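PDB 3NRN: amine oxidase domain-containing protein from Pyrococcus furiosus, which is of uncertain function but binds AMP through a Rossmann-type nucleotide-binding domain and is probably a flavin-dependent oxidoreductase of the amine oxidase family. Local coordinates for residues A[144-149]-A[288-293]; A[82-87]-A[94-99]; A[380-385]-A[390-395]; A[367-370]-A[374-377]. One frame throughout, in Å; residues are numbered along the deposited sequence.

Overall arrangement
Along the chain, contact 2 closes first, then contacts 1, 4 and 3 follow in series. Contacts 1 and 2, with centres about 13 Å apart, touch each other at one edge of the mixed sheet: hairpin strand 86-89 pairs with strand 286-288, and Ile87 packs against both Val147 and Pro290. Contacts 4 and 3, about 12 Å apart between centres, belong to the AMP-binding half: strand 374-376 ends the five-stranded parallel sheet and leads by a loop into helix 388-402. Contacts 2 and 4 lie on opposite sides of the chain's centre, about 38 Å apart between centres. The first pair thus builds a region remote from the nucleotide, whereas the second completes the Rossmann-type domain beside it.

Contact 1: residues A[144-149]-A[288-293]; sequences LLSVLE and FTPGLM
A type II beta turn from Thr289 to Leu292, with Pro290 and Gly291 at its two central positions, rests its corner on helix 142-156 at Ser146 and Val147. The segment 288-293 leaves its strand at Phe288, the last strand residue before the link to strand 296-298. Thr289 O then accepts the turn-closing bond from Leu292 N, while its hydroxyl is hydrogen-bonded to Ile294 O. Pro290 makes most of the contact. Its CB sits 3.2 Å from Ser146 OG and its CG 3.8 Å from Val147 CG2, the valine running alongside the proline ring. Ile87 of strand 86-89 also touches both of them, so a small apolar cluster forms where helix, turn and hairpin meet. Ser146 directs its hydroxyl at the turn because OG stands anti to the backbone N (chi1 -170°). At Gly291 the positive phi of 100° would press a CB against the preceding carbonyl, and glycine avoids this. The amide of Gly291 lies near Ser146 OG but at a poor angle for a direct hydrogen bond. Instead a water joins the two segments: it accepts from Gly291 N at 2.9 Å, is hydrogen-bonded to Ser146 OG at 3.1 Å, and donates to Ser146 O at 2.6 Å.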
loop_
_atom_site.group_PDB
_atom_site.type_symbol
_atom_site.label_atom_id
_atom_site.label_comp_id
_atom_site.label_asym_id
_atom_site.label_seq_id
_atom_site.Cartn_x
_atom_site.Cartn_y
_atom_site.Cartn_z
ATOM N N LEU A 144 23.684 -4.593 7.664
ATOM C CA LEU A 144 22.358 -5.161 7.830
ATOM C C LEU A 144 21.351 -4.177 8.416
ATOM O O LEU A 144 20.234 -4.052 7.912
ATOM C CB LEU A 144 22.432 -6.408 8.714
ATOM C CG LEU A 144 21.109 -7.135 8.977
ATOM C CD1 LEU A 144 20.533 -7.657 7.676
ATOM C CD2 LEU A 144 21.341 -8.275 9.941
ATOM N N LEU A 145 21.744 -3.488 9.481
ATOM C CA LEU A 145 20.863 -2.525 10.131
ATOM C C LEU A 145 20.514 -1.377 9.192
ATOM O O LEU A 145 19.429 -0.795 9.277
ATOM C CB LEU A 145 21.529 -1.993 11.399
ATOM C CG LEU A 145 21.678 -3.064 12.482
ATOM C CD1 LEU A 145 22.648 -2.601 13.560
ATOM C CD2 LEU A 145 20.302 -3.367 13.066
ATOM N N SER A 146 21.439 -1.069 8.291
ATOM C CA SER A 146 21.252 -0.000 7.326
ATOM C C SER A 146 20.249 -0.431 6.254
ATOM O O SER A 146 19.366 0.335 5.878
ATOM C CB SER A 146 22.596 0.357 6.685
ATOM O OG SER A 146 22.494 1.535 5.908
ATOM N N VAL A 147 20.393 -1.657 5.762
ATOM C CA VAL A 147 19.476 -2.172 4.751
ATOM C C VAL A 147 18.068 -2.338 5.330
ATOM O O VAL A 147 17.085 -2.014 4.670
ATOM C CB VAL A 147 19.953 -3.535 4.196
ATOM C CG1 VAL A 147 18.842 -4.192 3.361
ATOM C CG2 VAL A 147 21.192 -3.332 3.339
ATOM N N LEU A 148 17.972 -2.838 6.562
ATOM C CA LEU A 148 16.676 -3.033 7.199
ATOM C C LEU A 148 16.003 -1.702 7.486
ATOM O O LEU A 148 14.780 -1.636 7.588
ATOM C CB LEU A 148 16.814 -3.840 8.493
ATOM C CG LEU A 148 17.107 -5.337 8.323
ATOM C CD1 LEU A 148 17.205 -6.003 9.684
ATOM C CD2 LEU A 148 16.008 -5.984 7.504
ATOM N N GLU A 149 16.808 -0.648 7.616
ATOM C CA GLU A 149 16.288 0.693 7.864
ATOM C C GLU A 149 15.648 1.182 6.566
ATOM O O GLU A 149 14.629 1.871 6.586
ATOM C CB GLU A 149 17.417 1.641 8.280
ATOM C CG GLU A 149 16.964 3.050 8.662
ATOM C CD GLU A 149 16.398 3.147 10.073
ATOM O OE1 GLU A 149 16.031 4.269 10.490
ATOM O OE2 GLU A 149 16.324 2.111 10.768
ATOM N N PHE A 288 17.088 -1.196 -2.970
ATOM C CA PHE A 288 17.130 -0.600 -1.644
ATOM C C PHE A 288 18.349 0.316 -1.596
ATOM O O PHE A 288 19.383 0.003 -2.181
ATOM C CB PHE A 288 17.227 -1.693 -0.582
ATOM C CG PHE A 288 15.952 -2.448 -0.390
ATOM C CD1 PHE A 288 14.905 -1.888 0.334
ATOM C CD2 PHE A 288 15.771 -3.701 -0.975
ATOM C CE1 PHE A 288 13.690 -2.564 0.474
ATOM C CE2 PHE A 288 14.561 -4.384 -0.842
ATOM C CZ PHE A 288 13.519 -3.812 -0.116
ATOM N N THR A 289 18.228 1.443 -0.903
ATOM C CA THR A 289 19.325 2.400 -0.830
ATOM C C THR A 289 19.774 2.695 0.599
ATOM O O THR A 289 19.642 3.818 1.085
ATOM C CB THR A 289 18.928 3.721 -1.516
ATOM O OG1 THR A 289 17.759 4.252 -0.878
ATOM C CG2 THR A 289 18.614 3.481 -2.996
ATOM N N PRO A 290 20.317 1.687 1.288
ATOM C CA PRO A 290 20.773 1.901 2.663
ATOM C C PRO A 290 21.781 3.051 2.730
ATOM O O PRO A 290 22.666 3.162 1.881
ATOM C CB PRO A 290 21.396 0.555 3.033
ATOM C CG PRO A 290 21.915 0.051 1.706
ATOM C CD PRO A 290 20.767 0.378 0.776
ATOM N N GLY A 291 21.629 3.913 3.730
ATOM C CA GLY A 291 22.543 5.029 3.879
ATOM C C GLY A 291 22.024 6.353 3.354
ATOM O O GLY A 291 22.503 7.398 3.774
ATOM N N LEU A 292 21.055 6.324 2.442
ATOM C CA LEU A 292 20.503 7.563 1.883
ATOM C C LEU A 292 19.177 7.921 2.559
ATOM O O LEU A 292 18.595 7.091 3.263
ATOM C CB LEU A 292 20.277 7.410 0.372
ATOM C CG LEU A 292 21.410 6.852 -0.505
ATOM C CD1 LEU A 292 20.992 6.964 -1.967
ATOM C CD2 LEU A 292 22.718 7.612 -0.268
HETATM N N MSE A 293 18.705 9.154 2.366
HETATM C CA MSE A 293 17.425 9.550 2.950
HETATM C C MSE A 293 16.385 8.765 2.139
HETATM O O MSE A 293 15.423 8.242 2.695
HETATM C CB MSE A 293 17.195 11.072 2.843
HETATM C CG MSE A 293 16.094 11.606 3.800
HETATM SE SE MSE A 293 15.966 13.432 3.967
HETATM C CE MSE A 293 17.262 13.746 5.156
HETATM O O HOH W 1 19.726 2.944 5.736
#

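Contact 2: residues A[82-87]-A[94-99]; sequences NPKGKI and FHYRES
Ile87 and Phe94 form an antiparallel hydrogen-bonded pair in which both backbone groups of each residue are used: Ile87 N donates to Phe94 O at 2.8 Å, and Phe94 N returns a bond to Ile87 O at 2.9 Å. The first donor meets its carbonyl almost head-on and the second lies in the carbonyl plane. One step on, Lys86 and His95 are a non-hydrogen-bonded pair, and Lys86 spends its backbone bonds on Ile286 and Phe288 of the next strand. A longer third bond, Tyr96 N to Gly85 O at 3.2 Å, follows just past the paired strands, its donor tilted 25° from the carbonyl plane. Gly85 O also lies at the edge of the Tyr96 ring, 3.1 Å from CD2. His95 ND1 accepts from Arg97 N in the plane of the imidazole, which should restrain the ring's rotation and suggests that any proton on the neutral ring sits on NE2; Pro83 CB packs against CD2 of that ring. Tyr96 O takes two donors, Ser99 N and Ser99 OG. With CG between the backbone N and the carbonyl carbon (chi1 53°), the Phe94 ring leans over Ile87, CE1 lying 3.9 Å from Ile87 CB and Ile87 O over one face, while Phe143 of helix 142-156 touches both side chains. With an alanine here this ring is lost, and a gap is likely to open beside Ile87 and Phe143. The whole is a beta hairpin at the edge of a mixed sheet, its second strand running straight into a 3-10 turn.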
loop_
_atom_site.group_PDB
_atom_site.type_symbol
_atom_site.label_atom_id
_atom_site.label_comp_id
_atom_site.label_asym_id
_atom_site.label_seq_id
_atom_site.Cartn_x
_atom_site.Cartn_y
_atom_site.Cartn_z
ATOM N N ASN A 82 12.398 -9.612 -11.448
ATOM C CA ASN A 82 13.464 -10.579 -11.760
ATOM C C ASN A 82 14.085 -10.960 -10.422
ATOM O O ASN A 82 13.611 -11.896 -9.775
ATOM C CB ASN A 82 14.522 -9.953 -12.686
ATOM C CG ASN A 82 13.961 -9.532 -14.032
ATOM O OD1 ASN A 82 13.103 -8.657 -14.116
ATOM N ND2 ASN A 82 14.456 -10.155 -15.099
ATOM N N PRO A 83 15.186 -10.301 -10.002
ATOM C CA PRO A 83 15.603 -10.789 -8.689
ATOM C C PRO A 83 14.594 -10.084 -7.781
ATOM O O PRO A 83 14.183 -8.958 -8.079
ATOM C CB PRO A 83 17.016 -10.233 -8.546
ATOM C CG PRO A 83 16.937 -8.961 -9.251
ATOM C CD PRO A 83 16.133 -9.289 -10.500
ATOM N N LYS A 84 14.164 -10.744 -6.712
ATOM C CA LYS A 84 13.191 -10.151 -5.802
ATOM C C LYS A 84 13.585 -8.728 -5.435
ATOM O O LYS A 84 12.728 -7.851 -5.300
ATOM C CB LYS A 84 13.052 -11.010 -4.541
ATOM C CG LYS A 84 12.148 -12.228 -4.726
ATOM C CD LYS A 84 12.361 -13.251 -3.618
ATOM C CE LYS A 84 11.145 -14.140 -3.459
ATOM N NZ LYS A 84 10.621 -14.615 -4.769
ATOM N N GLY A 85 14.886 -8.500 -5.292
ATOM C CA GLY A 85 15.363 -7.174 -4.953
ATOM C C GLY A 85 16.871 -7.045 -5.033
ATOM O O GLY A 85 17.584 -8.045 -5.097
ATOM N N LYS A 86 17.349 -5.804 -5.024
ATOM C CA LYS A 86 18.777 -5.517 -5.089
ATOM C C LYS A 86 19.156 -4.436 -4.076
ATOM O O LYS A 86 18.285 -3.796 -3.474
ATOM C CB LYS A 86 19.154 -5.066 -6.500
ATOM C CG LYS A 86 18.933 -6.135 -7.551
ATOM C CD LYS A 86 19.428 -5.685 -8.909
ATOM C CE LYS A 86 19.400 -6.840 -9.897
ATOM N NZ LYS A 86 19.960 -6.458 -11.220
ATOM N N ILE A 87 20.458 -4.224 -3.903
ATOM C CA ILE A 87 20.951 -3.245 -2.941
ATOM C C ILE A 87 22.057 -2.332 -3.483
ATOM O O ILE A 87 22.928 -2.773 -4.227
ATOM C CB ILE A 87 21.474 -3.969 -1.679
ATOM C CG1 ILE A 87 20.358 -4.842 -1.096
ATOM C CG2 ILE A 87 21.958 -2.953 -0.647
ATOM C CD1 ILE A 87 20.744 -5.602 0.154
ATOM N N PHE A 94 23.914 -4.478 -6.311
ATOM C CA PHE A 94 24.031 -5.920 -6.451
ATOM C C PHE A 94 22.806 -6.705 -6.000
ATOM O O PHE A 94 21.885 -6.159 -5.389
ATOM C CB PHE A 94 25.264 -6.387 -5.680
ATOM C CG PHE A 94 25.289 -5.931 -4.251
ATOM C CD1 PHE A 94 24.590 -6.627 -3.272
ATOM C CD2 PHE A 94 26.008 -4.796 -3.884
ATOM C CE1 PHE A 94 24.606 -6.206 -1.948
ATOM C CE2 PHE A 94 26.033 -4.361 -2.563
ATOM C CZ PHE A 94 25.330 -5.068 -1.590
ATOM N N HIS A 95 22.818 -7.998 -6.309
ATOM C CA HIS A 95 21.737 -8.909 -5.959
ATOM C C HIS A 95 21.649 -9.020 -4.441
ATOM O O HIS A 95 22.669 -9.098 -3.757
ATOM C CB HIS A 95 22.009 -10.279 -6.585
ATOM C CG HIS A 95 20.875 -11.249 -6.457
ATOM N ND1 HIS A 95 20.447 -11.742 -5.243
ATOM C CD2 HIS A 95 20.102 -11.843 -7.398
ATOM C CE1 HIS A 95 19.461 -12.599 -5.442
ATOM N NE2 HIS A 95 19.233 -12.679 -6.740
ATOM N N TYR A 96 20.428 -9.037 -3.916
ATOM C CA TYR A 96 20.236 -9.114 -2.474
ATOM C C TYR A 96 20.945 -10.302 -1.828
ATOM O O TYR A 96 21.354 -10.221 -0.671
ATOM C CB TYR A 96 18.735 -9.130 -2.133
ATOM C CG TYR A 96 18.022 -10.446 -2.367
ATOM C CD1 TYR A 96 18.036 -11.454 -1.399
ATOM C CD2 TYR A 96 17.328 -10.684 -3.555
ATOM C CE1 TYR A 96 17.374 -12.667 -1.609
ATOM C CE2 TYR A 96 16.665 -11.893 -3.773
ATOM C CZ TYR A 96 16.693 -12.878 -2.798
ATOM O OH TYR A 96 16.043 -14.070 -3.015
ATOM N N ARG A 97 21.103 -11.399 -2.561
ATOM C CA ARG A 97 21.778 -12.566 -1.999
ATOM C C ARG A 97 23.220 -12.258 -1.607
ATOM O O ARG A 97 23.735 -12.814 -0.639
ATOM C CB ARG A 97 21.760 -13.741 -2.985
ATOM C CG ARG A 97 20.443 -14.506 -3.030
ATOM C CD ARG A 97 20.587 -15.804 -3.816
ATOM N NE ARG A 97 19.346 -16.577 -3.872
ATOM C CZ ARG A 97 18.705 -17.050 -2.805
ATOM N NH1 ARG A 97 19.181 -16.833 -1.586
ATOM N NH2 ARG A 97 17.583 -17.742 -2.959
ATOM N N GLU A 98 23.865 -11.367 -2.355
ATOM C CA GLU A 98 25.253 -10.994 -2.085
ATOM C C GLU A 98 25.408 -10.414 -0.684
ATOM O O GLU A 98 26.505 -10.389 -0.127
ATOM C CB GLU A 98 25.732 -9.962 -3.107
ATOM C CG GLU A 98 25.449 -10.335 -4.552
ATOM C CD GLU A 98 25.993 -11.699 -4.919
ATOM O OE1 GLU A 98 27.217 -11.905 -4.789
ATOM O OE2 GLU A 98 25.197 -12.564 -5.338
ATOM N N SER A 99 24.300 -9.951 -0.118
ATOM C CA SER A 99 24.302 -9.357 1.211
ATOM C C SER A 99 25.008 -10.197 2.280
ATOM O O SER A 99 25.661 -9.650 3.174
ATOM C CB SER A 99 22.864 -9.082 1.651
ATOM O OG SER A 99 22.200 -8.256 0.712
#

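Contact 3: residues A[380-385]-A[390-395]; sequences GYRPPG and DGIALG
Between the loop 380-385 and helix 388-402 the main apolar contact is Pro383 on Leu394. The proline ring and the leucine run antiparallel past one another, and Pro383 CB approaches Leu394 CD2 to 3.4 Å, closer than usual for two carbons. Leu394 reaches the ring with CG anti to its backbone N (chi1 178°). The aliphatic part of Arg382 adds a second patch, its CG lying 3.6 Å from the carbonyl carbon of Gly391, while the charged end turns elsewhere and NE forms a salt bridge with Asp379.

Side chain also meets bare backbone at two glycines one helical turn apart. Any CB on Gly391 would run into Arg382 CD, and one on Gly395 would clash with Tyr381 O. Their absence lets the loop lie directly on the helix: Pro383 CD is 3.5 Å from Gly391 O and 3.6 Å from Gly395 N, and Tyr381 CE2 comes within 3.3 Å of Gly395 O.

Polar linkage across the contact is indirect. A water is hydrogen-bonded to Tyr381 O at 2.9 Å and to Ile392 O at 2.8 Å. Ile392 points away from the loop, and its side chain lies about 6 Å from the bound AMP; this places the helix near the nucleotide without touching it, consistent with the position of the C-terminal helix beside FAD in flavin amine oxidases. With no direct hydrogen bond between the segments, their fit depends on close packing, two glycines and a bridging water.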
loop_
_atom_site.group_PDB
_atom_site.type_symbol
_atom_site.label_atom_id
_atom_site.label_comp_id
_atom_site.label_asym_id
_atom_site.label_seq_id
_atom_site.Cartn_x
_atom_site.Cartn_y
_atom_site.Cartn_z
ATOM N N GLY A 380 -6.413 2.484 6.319
ATOM C CA GLY A 380 -6.787 2.611 7.713
ATOM C C GLY A 380 -6.925 1.260 8.382
ATOM O O GLY A 380 -7.194 1.174 9.580
ATOM N N TYR A 381 -6.754 0.195 7.608
ATOM C CA TYR A 381 -6.861 -1.146 8.153
ATOM C C TYR A 381 -5.964 -2.148 7.437
ATOM O O TYR A 381 -6.397 -2.845 6.520
ATOM C CB TYR A 381 -8.320 -1.626 8.112
ATOM C CG TYR A 381 -8.534 -3.015 8.697
ATOM C CD1 TYR A 381 -7.847 -3.425 9.843
ATOM C CD2 TYR A 381 -9.444 -3.909 8.122
ATOM C CE1 TYR A 381 -8.059 -4.690 10.404
ATOM C CE2 TYR A 381 -9.666 -5.173 8.672
ATOM C CZ TYR A 381 -8.970 -5.558 9.814
ATOM O OH TYR A 381 -9.184 -6.803 10.365
ATOM N N ARG A 382 -4.701 -2.195 7.846
ATOM C CA ARG A 382 -3.754 -3.145 7.280
ATOM C C ARG A 382 -3.334 -4.048 8.429
ATOM O O ARG A 382 -2.621 -3.622 9.337
ATOM C CB ARG A 382 -2.535 -2.430 6.683
ATOM C CG ARG A 382 -2.837 -1.725 5.369
ATOM C CD ARG A 382 -1.603 -1.129 4.710
ATOM N NE ARG A 382 -1.122 0.056 5.410
ATOM C CZ ARG A 382 -0.336 0.032 6.480
ATOM N NH1 ARG A 382 0.072 -1.125 6.986
ATOM N NH2 ARG A 382 0.036 1.169 7.052
ATOM N N PRO A 383 -3.800 -5.304 8.419
ATOM C CA PRO A 383 -3.467 -6.266 9.473
ATOM C C PRO A 383 -1.960 -6.418 9.653
ATOM O O PRO A 383 -1.182 -6.122 8.739
ATOM C CB PRO A 383 -4.128 -7.550 8.985
ATOM C CG PRO A 383 -5.343 -7.039 8.266
ATOM C CD PRO A 383 -4.772 -5.880 7.474
ATOM N N PRO A 384 -1.529 -6.874 10.842
ATOM C CA PRO A 384 -0.101 -7.059 11.123
ATOM C C PRO A 384 0.573 -7.880 10.029
ATOM O O PRO A 384 0.048 -8.913 9.610
ATOM C CB PRO A 384 -0.107 -7.778 12.471
ATOM C CG PRO A 384 -1.322 -7.202 13.136
ATOM C CD PRO A 384 -2.342 -7.253 12.010
ATOM N N GLY A 385 1.725 -7.405 9.568
ATOM C CA GLY A 385 2.459 -8.100 8.528
ATOM C C GLY A 385 2.052 -7.687 7.125
ATOM O O GLY A 385 2.795 -7.910 6.175
ATOM N N ASP A 390 -0.950 -4.818 -0.433
ATOM C CA ASP A 390 -1.241 -6.205 -0.113
ATOM C C ASP A 390 -1.877 -6.148 1.280
ATOM O O ASP A 390 -2.771 -6.930 1.603
ATOM C CB ASP A 390 0.036 -7.058 -0.110
ATOM C CG ASP A 390 0.351 -7.642 -1.490
ATOM O OD1 ASP A 390 -0.485 -8.400 -2.029
ATOM O OD2 ASP A 390 1.429 -7.345 -2.032
ATOM N N GLY A 391 -1.416 -5.197 2.093
ATOM C CA GLY A 391 -1.971 -5.021 3.426
ATOM C C GLY A 391 -3.421 -4.575 3.320
ATOM O O GLY A 391 -4.279 -4.982 4.112
ATOM N N ILE A 392 -3.704 -3.728 2.338
ATOM C CA ILE A 392 -5.062 -3.253 2.128
ATOM C C ILE A 392 -5.960 -4.439 1.769
ATOM O O ILE A 392 -7.047 -4.595 2.328
ATOM C CB ILE A 392 -5.109 -2.201 0.998
ATOM C CG1 ILE A 392 -4.449 -0.904 1.482
ATOM C CG2 ILE A 392 -6.556 -1.959 0.555
ATOM C CD1 ILE A 392 -4.431 0.209 0.451
ATOM N N ALA A 393 -5.493 -5.271 0.839
ATOM C CA ALA A 393 -6.241 -6.452 0.403
ATOM C C ALA A 393 -6.473 -7.412 1.570
ATOM O O ALA A 393 -7.540 -8.011 1.694
ATOM C CB ALA A 393 -5.490 -7.159 -0.714
ATOM N N LEU A 394 -5.463 -7.560 2.422
ATOM C CA LEU A 394 -5.562 -8.434 3.586
ATOM C C LEU A 394 -6.667 -7.920 4.512
ATOM O O LEU A 394 -7.385 -8.695 5.127
ATOM C CB LEU A 394 -4.228 -8.452 4.336
ATOM C CG LEU A 394 -4.138 -9.282 5.617
ATOM C CD1 LEU A 394 -4.365 -10.755 5.310
ATOM C CD2 LEU A 394 -2.770 -9.077 6.240
ATOM N N GLY A 395 -6.794 -6.599 4.600
ATOM C CA GLY A 395 -7.812 -6.000 5.443
ATOM C C GLY A 395 -9.201 -6.243 4.887
ATOM O O GLY A 395 -10.155 -6.456 5.634
HETATM O O HOH W 2 -8.094 -2.802 4.181
#

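Contact 4: residues A[367-370]-A[374-377]; sequences IEWP and VLVV
Trp369 lays its indole across Val374, Leu375 and Val376, joining the loop 367-370 to the strand that follows. From CB, which points toward the strand, the side chain leaves with CG anti to the backbone N (chi1 -179°), and this carries the ring system outward to the strand. CD1 comes first, 4.0 Å from Leu375 CD2, the two side chains meeting at a slant. NE1 follows and donates to Val374 O at 2.6 Å, a short bond with an N-H...O angle of 150° and the acceptor somewhat out of the indole plane. Beyond it, CZ2 passes Val374 CG1 at 4.4 Å. The six-membered ring at the tip receives Val376 CG2 squarely over one face, 3.8 Å from its centroid and 3° off the normal, a CH-pi contact. Pro370 CD lies over the opposite face, toward its rim. Were Trp369 replaced by a leucine, the N-H that Val374 O accepts and the flat ring would be gone, and Val376 would probably lose its support and the loop its tie to the strand. Around the indole, helix 241-248 supplies Thr244, Val245 and Ile248, helix 255-262 adds Tyr257, and the ring of Phe253 meets it between these helices. Strand 374-376 itself is the last of the parallel Rossmann-type sheet, bonded through Leu375 to Ala235 and Ser237, with Leu375 also packing on helix 388-402.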
loop_
_atom_site.group_PDB
_atom_site.type_symbol
_atom_site.label_atom_id
_atom_site.label_comp_id
_atom_site.label_asym_id
_atom_site.label_seq_id
_atom_site.Cartn_x
_atom_site.Cartn_y
_atom_site.Cartn_z
ATOM N N ILE A 367 -6.801 -0.587 20.216
ATOM C CA ILE A 367 -8.214 -0.912 20.231
ATOM C C ILE A 367 -8.679 -1.099 18.789
ATOM O O ILE A 367 -8.424 -0.253 17.930
ATOM C CB ILE A 367 -8.999 0.206 20.926
ATOM C CG1 ILE A 367 -8.302 0.559 22.244
ATOM C CG2 ILE A 367 -10.430 -0.253 21.201
ATOM C CD1 ILE A 367 -8.841 1.793 22.937
ATOM N N GLU A 368 -9.343 -2.216 18.510
ATOM C CA GLU A 368 -9.796 -2.471 17.147
ATOM C C GLU A 368 -11.110 -1.761 16.833
ATOM O O GLU A 368 -11.806 -1.298 17.742
ATOM C CB GLU A 368 -9.935 -3.976 16.909
ATOM C CG GLU A 368 -11.162 -4.624 17.519
ATOM C CD GLU A 368 -11.173 -6.131 17.301
ATOM O OE1 GLU A 368 -12.259 -6.744 17.371
ATOM O OE2 GLU A 368 -10.086 -6.705 17.066
ATOM N N TRP A 369 -11.439 -1.655 15.545
ATOM C CA TRP A 369 -12.678 -0.995 15.133
ATOM C C TRP A 369 -13.805 -1.679 15.897
ATOM O O TRP A 369 -13.940 -2.891 15.846
ATOM C CB TRP A 369 -12.880 -1.133 13.623
ATOM C CG TRP A 369 -14.130 -0.466 13.136
ATOM C CD1 TRP A 369 -15.283 -1.075 12.734
ATOM C CD2 TRP A 369 -14.353 0.944 13.004
ATOM N NE1 TRP A 369 -16.210 -0.134 12.356
ATOM C CE2 TRP A 369 -15.665 1.114 12.511
ATOM C CE3 TRP A 369 -13.573 2.078 13.252
ATOM C CZ2 TRP A 369 -16.214 2.375 12.257
ATOM C CZ3 TRP A 369 -14.120 3.338 12.999
ATOM C CH2 TRP A 369 -15.427 3.472 12.506
ATOM N N PRO A 370 -14.635 -0.900 16.610
ATOM C CA PRO A 370 -15.755 -1.407 17.417
ATOM C C PRO A 370 -17.113 -1.741 16.787
ATOM O O PRO A 370 -17.885 -2.490 17.382
ATOM C CB PRO A 370 -15.899 -0.329 18.483
ATOM C CG PRO A 370 -15.686 0.917 17.672
ATOM C CD PRO A 370 -14.493 0.559 16.775
ATOM N N VAL A 374 -20.840 -1.078 10.171
ATOM C CA VAL A 374 -19.959 -0.232 9.380
ATOM C C VAL A 374 -18.553 -0.718 9.651
ATOM O O VAL A 374 -18.160 -0.856 10.810
ATOM C CB VAL A 374 -20.028 1.259 9.796
ATOM C CG1 VAL A 374 -19.074 2.074 8.941
ATOM C CG2 VAL A 374 -21.446 1.778 9.654
ATOM N N LEU A 375 -17.808 -0.988 8.584
ATOM C CA LEU A 375 -16.429 -1.446 8.707
ATOM C C LEU A 375 -15.519 -0.543 7.898
ATOM O O LEU A 375 -15.952 0.114 6.956
ATOM C CB LEU A 375 -16.276 -2.887 8.212
ATOM C CG LEU A 375 -17.062 -3.980 8.934
ATOM C CD1 LEU A 375 -16.641 -5.331 8.371
ATOM C CD2 LEU A 375 -16.805 -3.920 10.447
ATOM N N VAL A 376 -14.250 -0.524 8.268
ATOM C CA VAL A 376 -13.263 0.307 7.592
ATOM C C VAL A 376 -12.276 -0.542 6.794
ATOM O O VAL A 376 -11.785 -1.555 7.292
ATOM C CB VAL A 376 -12.470 1.150 8.633
ATOM C CG1 VAL A 376 -11.284 1.861 7.969
ATOM C CG2 VAL A 376 -13.391 2.162 9.286
ATOM N N VAL A 377 -12.008 -0.151 5.550
ATOM C CA VAL A 377 -11.020 -0.856 4.731
ATOM C C VAL A 377 -10.139 0.208 4.103
ATOM O O VAL A 377 -10.516 1.387 4.087
ATOM C CB VAL A 377 -11.652 -1.733 3.604
ATOM C CG1 VAL A 377 -12.551 -2.799 4.218
ATOM C CG2 VAL A 377 -12.428 -0.861 2.607
#